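PDB 3HR6: putative surface-anchored fimbrial subunit from Corynebacterium diphtheriae, which is the major pilin SpaA, built of tandem Ig-like modules with stabilizing isopeptide and disulfide bonds, and forms the shaft of a bacterial surface pilus. Local coordinates for residues V9-G14 with M37-Y42; L100-L105 with V111-P116. All coordinates share one frame; numbering follows the deposited sequence. Where two conformers were deposited one is given.

Both contacts lie in the N-terminal pilin domain, and they illustrate how one strand layer can be held by apolar packing on one side and by polar bonds to a neighbouring loop-like segment. Interaction 1 is buried and apolar; interaction 2 is partly buried and built on hydrogen bonds. Their centres are about 7 Å apart, and they meet where strands 38-44 and 97-103 run side by side. There Tyr42 O lies 2.7 Å from Leu100 N and Thr40 OG1 lies 2.5 Å from Glu104 OE2, both probable hydrogen bonds, while Met37 SD packs 3.4 Å from Gln103 NE2. The calcium site around Asp153 and Glu165 is remote from both contacts.

Interaction 1 (V9-G14 with M37-Y42); sequences VHALMG and MSFTLY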
loop_
_atom_site.group_PDB
_atom_site.type_symbol
_atom_site.label_atom_id
_atom_site.label_comp_id
_atom_site.label_asym_id
_atom_site.label_seq_id
_atom_site.Cartn_x
_atom_site.Cartn_y
_atom_site.Cartn_z
ATOM N N VAL A 9 12.077 -2.737 28.930
ATOM C CA VAL A 9 10.864 -2.175 28.351
ATOM C C VAL A 9 10.046 -3.294 27.713
ATOM O O VAL A 9 10.484 -3.928 26.764
ATOM C CB VAL A 9 11.159 -1.101 27.268
ATOM C CG1 VAL A 9 9.867 -0.490 26.785
ATOM C CG2 VAL A 9 12.097 -0.021 27.792
ATOM N N HIS A 10 8.816 -3.451 28.200
ATOM C CA HIS A 10 7.842 -4.365 27.621
ATOM C C HIS A 10 6.749 -3.580 26.896
ATOM O O HIS A 10 5.986 -2.841 27.511
ATOM C CB HIS A 10 7.221 -5.209 28.734
ATOM C CG HIS A 10 8.211 -5.919 29.595
ATOM N ND1 HIS A 10 8.848 -7.076 29.197
ATOM C CD2 HIS A 10 8.698 -5.625 30.822
ATOM C CE1 HIS A 10 9.658 -7.479 30.160
ATOM N NE2 HIS A 10 9.589 -6.615 31.155
ATOM N N ALA A 11 6.627 -3.782 25.594
ATOM C CA ALA A 11 5.719 -3.029 24.786
ATOM C C ALA A 11 4.396 -3.748 24.750
ATOM O O ALA A 11 4.282 -4.797 24.141
ATOM C CB ALA A 11 6.291 -2.896 23.375
ATOM N N LEU A 12 3.402 -3.201 25.439
ATOM C CA LEU A 12 2.086 -3.828 25.537
ATOM C C LEU A 12 1.118 -3.263 24.518
ATOM O O LEU A 12 1.029 -2.033 24.345
ATOM C CB LEU A 12 1.531 -3.569 26.936
ATOM C CG LEU A 12 1.951 -4.602 27.969
ATOM C CD1 LEU A 12 3.398 -5.057 27.880
ATOM C CD2 LEU A 12 1.511 -4.167 29.370
ATOM N N MET A 13 0.378 -4.137 23.848
ATOM C CA MET A 13 -0.691 -3.714 22.949
ATOM C C MET A 13 -2.010 -3.639 23.712
ATOM O O MET A 13 -2.512 -4.667 24.192
ATOM C CB MET A 13 -0.817 -4.706 21.784
ATOM C CG MET A 13 -2.017 -4.442 20.904
ATOM S SD MET A 13 -2.048 -5.420 19.412
ATOM C CE MET A 13 -2.080 -7.089 20.109
ATOM N N GLY A 14 -2.598 -2.450 23.808
ATOM C CA GLY A 14 -3.896 -2.305 24.479
ATOM C C GLY A 14 -4.102 -0.894 24.967
ATOM O O GLY A 14 -3.248 -0.028 24.738
ATOM N N MET A 37 9.052 -3.680 18.586
ATOM C CA MET A 37 8.699 -2.316 18.948
ATOM C C MET A 37 9.986 -1.606 19.313
ATOM O O MET A 37 10.784 -2.128 20.083
ATOM C CB MET A 37 7.678 -2.299 20.082
ATOM C CG MET A 37 6.359 -2.938 19.703
ATOM S SD MET A 37 5.430 -1.960 18.527
ATOM C CE MET A 37 5.680 -2.832 16.962
ATOM N N SER A 38 10.166 -0.406 18.761
ATOM C CA SER A 38 11.444 0.284 18.797
ATOM C C SER A 38 11.413 1.387 19.836
ATOM O O SER A 38 10.512 2.217 19.846
ATOM C CB SER A 38 11.745 0.874 17.415
ATOM O OG SER A 38 12.929 1.650 17.489
ATOM N N PHE A 39 12.407 1.378 20.720
ATOM C CA PHE A 39 12.520 2.330 21.775
ATOM C C PHE A 39 13.896 2.918 21.819
ATOM O O PHE A 39 14.878 2.213 21.635
ATOM C CB PHE A 39 12.255 1.660 23.114
ATOM C CG PHE A 39 10.846 1.220 23.285
ATOM C CD1 PHE A 39 9.897 2.057 23.872
ATOM C CD2 PHE A 39 10.469 -0.041 22.888
ATOM C CE1 PHE A 39 8.582 1.645 24.015
ATOM C CE2 PHE A 39 9.183 -0.460 23.030
ATOM C CZ PHE A 39 8.222 0.386 23.603
ATOM N N THR A 40 13.951 4.210 22.101
ATOM C CA THR A 40 15.196 4.858 22.438
ATOM C C THR A 40 15.187 5.214 23.938
ATOM O O THR A 40 14.208 5.770 24.471
ATOM C CB THR A 40 15.425 6.089 21.555
ATOM O OG1 THR A 40 15.441 5.676 20.185
ATOM C CG2 THR A 40 16.742 6.775 21.888
ATOM N N LEU A 41 16.285 4.862 24.603
ATOM C CA LEU A 41 16.551 5.267 25.966
ATOM C C LEU A 41 17.421 6.525 25.973
ATOM O O LEU A 41 18.458 6.568 25.326
ATOM C CB LEU A 41 17.233 4.131 26.736
ATOM C CG LEU A 41 17.373 4.352 28.247
ATOM C CD1 LEU A 41 16.009 4.253 28.975
ATOM C CD2 LEU A 41 18.390 3.370 28.836
ATOM N N TYR A 42 16.963 7.553 26.681
ATOM C CA TYR A 42 17.722 8.772 26.955
ATOM C C TYR A 42 17.960 8.929 28.443
ATOM O O TYR A 42 17.079 8.594 29.261
ATOM C CB TYR A 42 16.927 10.005 26.523
ATOM C CG TYR A 42 16.660 10.093 25.035
ATOM C CD1 TYR A 42 17.577 10.731 24.203
ATOM C CD2 TYR A 42 15.504 9.575 24.469
ATOM C CE1 TYR A 42 17.367 10.836 22.862
ATOM C CE2 TYR A 42 15.265 9.685 23.118
ATOM C CZ TYR A 42 16.227 10.310 22.311
ATOM O OH TYR A 42 16.048 10.444 20.968
#
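Val9 sets one methyl on the flat of the Phe39 ring, a clear case of a small knob seated on a broad aromatic surface. CG1 stands 3.6 Å from the ring centroid and only 8° off the ring normal, a CH-pi contact so well centred that all six ring carbons lie at similar distances from it. The torsion of Val9 explains the aim: CG1 is anti to the backbone N (chi1 -176°), which directs this branch down at the aromatic ring.

The second bump is Ala11 CB. It comes in at the edge of the same ring, near its plane, 3.8 Å from Phe39 CE2, and fills the notch between that edge and the base of the Met37 side chain. Met37 CB is 3.6 Å from Ala11 CB, and Met37 CG is nearly as close. Beyond CG the methionine turns aside at chi2 (-70°), leaving the alanine methyl to meet its first two side-chain carbons while the sulfur goes toward Gln103.

The two backbones belong to different parts of the curled sheet and do not pair here: the CA atoms of Val9 and Phe39 are 8.1 Å apart, whereas those of Ala11 and Met37 are 6.6 Å apart. The contact therefore narrows from the end where a ring and a valine methyl fill the gap to the end where Ala11 meets Met37. Pro139 of strand 131-143 touches both Val9 and Phe39, and Val101 and Gln103 of strand 97-103 also pack on the ring, which places it in the interior of this Ig-like module.

No hydrogen bond or charge pair joins the segments. Their hold on one another rests on dispersion, burial of apolar surface and the modest CH-pi attraction, and thus on closeness of fit.

Interaction 2 (L100-L105 with V111-P116); sequences LVVQEL and VVRSQP
The Arg113 guanidinium carries Leu105 on one face, with CG 3.6 Å above the centre of the plane, and meets Gln103 O at its edge. That edge bond, NH1 to O at 2.9 Å, uses a lone pair in the carbonyl plane, though the oxygen sits somewhat out of the guanidinium plane. NE forms a salt bridge with Glu185; Glu104 OE1 adds a long one to NH1, 3.9 Å away, while the other carboxylate oxygen of Glu104, OE2, bonds Thr40 OG1.

The Gln103 side chain runs counter to that of Arg113, its amide turned 71° to the guanidinium. Leaving opposite the backbone N (chi1 -168°) and staying extended, it brings OE1 within 2.9 Å of Ser114 N. The N-H points almost straight at OE1 (175°) but from above the amide plane. Ser114 OG, which bonds Lys140 O, lies close to the same oxygen, and Val111 CG2 packs 3.6 Å from Gln103 NE2.

Two waters fill in for direct backbone pairing: one links Val101 O, Gln103 N and Gln115 O, the other Gln103 O and Ser114 O. Pro116 CB rests against Leu100 CD1 and Val102 CG2.

Glu185, with Ser278 and Leu294 beside Leu105, is consistent with a junction to the next module. The segments run roughly antiparallel; regular pairing of strands 97-103 and 117-124 takes over at Val101 and Phe117. Strand 38-44 flanks 97-103, while strand 131-143 packs against Gln103, Val111 and Ser114.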
loop_
_atom_site.group_PDB
_atom_site.type_symbol
_atom_site.label_atom_id
_atom_site.label_comp_id
_atom_site.label_asym_id
_atom_site.label_seq_id
_atom_site.Cartn_x
_atom_site.Cartn_y
_atom_site.Cartn_z
ATOM N N LEU A 100 14.551 8.594 30.243
ATOM C CA LEU A 100 13.375 8.852 29.444
ATOM C C LEU A 100 13.330 7.802 28.338
ATOM O O LEU A 100 14.310 7.601 27.610
ATOM C CB LEU A 100 13.404 10.285 28.884
ATOM C CG LEU A 100 12.226 10.635 27.980
ATOM C CD1 LEU A 100 11.036 11.051 28.805
ATOM C CD2 LEU A 100 12.641 11.746 26.969
ATOM N N VAL A 101 12.208 7.078 28.273
ATOM C CA VAL A 101 12.013 6.026 27.295
ATOM C C VAL A 101 11.095 6.560 26.202
ATOM O O VAL A 101 9.969 6.991 26.485
ATOM C CB VAL A 101 11.389 4.746 27.945
ATOM C CG1 VAL A 101 10.948 3.740 26.883
ATOM C CG2 VAL A 101 12.370 4.115 28.940
ATOM N N VAL A 102 11.564 6.520 24.968
ATOM C CA VAL A 102 10.800 7.054 23.836
ATOM C C VAL A 102 10.515 5.933 22.850
ATOM O O VAL A 102 11.419 5.426 22.211
ATOM C CB VAL A 102 11.537 8.210 23.115
ATOM C CG1 VAL A 102 10.734 8.699 21.893
ATOM C CG2 VAL A 102 11.776 9.366 24.074
ATOM N N GLN A 103 9.262 5.537 22.703
ATOM C CA GLN A 103 8.925 4.641 21.597
ATOM C C GLN A 103 9.039 5.395 20.275
ATOM O O GLN A 103 8.603 6.537 20.166
ATOM C CB GLN A 103 7.523 4.051 21.686
ATOM C CG GLN A 103 7.362 2.919 20.677
ATOM C CD GLN A 103 6.088 2.104 20.826
ATOM O OE1 GLN A 103 5.245 2.350 21.709
ATOM N NE2 GLN A 103 5.941 1.098 19.957
ATOM N N GLU A 104 9.589 4.718 19.280
ATOM C CA GLU A 104 9.888 5.323 17.989
ATOM C C GLU A 104 8.916 4.810 16.938
ATOM O O GLU A 104 8.205 3.836 17.132
ATOM C CB GLU A 104 11.285 4.952 17.583
ATOM C CG GLU A 104 12.369 5.392 18.581
ATOM C CD GLU A 104 12.702 6.875 18.536
ATOM O OE1 GLU A 104 11.913 7.685 18.020
ATOM O OE2 GLU A 104 13.779 7.230 19.049
ATOM N N LEU A 105 8.959 5.462 15.790
ATOM C CA LEU A 105 8.074 5.181 14.676
ATOM C C LEU A 105 8.664 4.190 13.671
ATOM O O LEU A 105 8.063 3.942 12.618
ATOM C CB LEU A 105 7.720 6.512 13.999
ATOM C CG LEU A 105 6.784 7.431 14.781
ATOM C CD1 LEU A 105 6.705 8.788 14.035
ATOM C CD2 LEU A 105 5.402 6.822 14.972
ATOM N N VAL A 111 2.528 1.179 14.641
ATOM C CA VAL A 111 1.534 1.293 15.724
ATOM C C VAL A 111 1.299 2.760 16.132
ATOM O O VAL A 111 2.118 3.633 15.845
ATOM C CB VAL A 111 2.007 0.498 16.969
ATOM C CG1 VAL A 111 2.162 -1.023 16.705
ATOM C CG2 VAL A 111 3.349 1.080 17.524
ATOM N N VAL A 112 0.256 3.001 16.940
ATOM C CA VAL A 112 0.074 4.262 17.615
ATOM C C VAL A 112 0.927 4.131 18.877
ATOM O O VAL A 112 0.597 3.396 19.810
ATOM C CB VAL A 112 -1.402 4.559 17.950
ATOM C CG1 VAL A 112 -1.555 5.943 18.604
ATOM C CG2 VAL A 112 -2.258 4.471 16.648
ATOM N N ARG A 113 2.060 4.801 18.845
ATOM C CA ARG A 113 3.133 4.581 19.813
ATOM C C ARG A 113 2.839 5.164 21.149
ATOM O O ARG A 113 2.044 6.088 21.284
ATOM C CB ARG A 113 4.451 5.139 19.277
ATOM C CG ARG A 113 4.429 6.615 19.016
ATOM C CD ARG A 113 5.833 7.130 18.781
ATOM N NE ARG A 113 5.828 8.485 18.244
ATOM C CZ ARG A 113 6.923 9.193 17.997
ATOM N NH1 ARG A 113 8.123 8.695 18.269
ATOM N NH2 ARG A 113 6.810 10.418 17.480
ATOM N N SER A 114 3.537 4.619 22.146
ATOM C CA SER A 114 3.515 5.130 23.487
ATOM C C SER A 114 4.148 6.512 23.508
ATOM O O SER A 114 5.067 6.779 22.742
ATOM C CB SER A 114 4.304 4.201 24.416
ATOM O OG SER A 114 3.859 2.851 24.328
ATOM N N GLN A 115 3.628 7.375 24.368
ATOM C CA GLN A 115 4.244 8.659 24.648
ATOM C C GLN A 115 5.552 8.454 25.410
ATOM O O GLN A 115 5.743 7.419 26.070
ATOM C CB GLN A 115 3.324 9.502 25.528
ATOM C CG GLN A 115 1.908 9.596 24.996
ATOM C CD GLN A 115 1.858 10.348 23.728
ATOM O OE1 GLN A 115 2.415 11.453 23.647
ATOM N NE2 GLN A 115 1.183 9.791 22.719
ATOM N N PRO A 116 6.452 9.448 25.340
ATOM C CA PRO A 116 7.627 9.403 26.204
ATOM C C PRO A 116 7.278 9.347 27.678
ATOM O O PRO A 116 6.254 9.896 28.104
ATOM C CB PRO A 116 8.342 10.711 25.870
ATOM C CG PRO A 116 7.860 11.047 24.513
ATOM C CD PRO A 116 6.462 10.645 24.476
HETATM O O HOH W 1 7.688 5.794 25.014
HETATM O O HOH W 2 7.246 8.172 22.097
#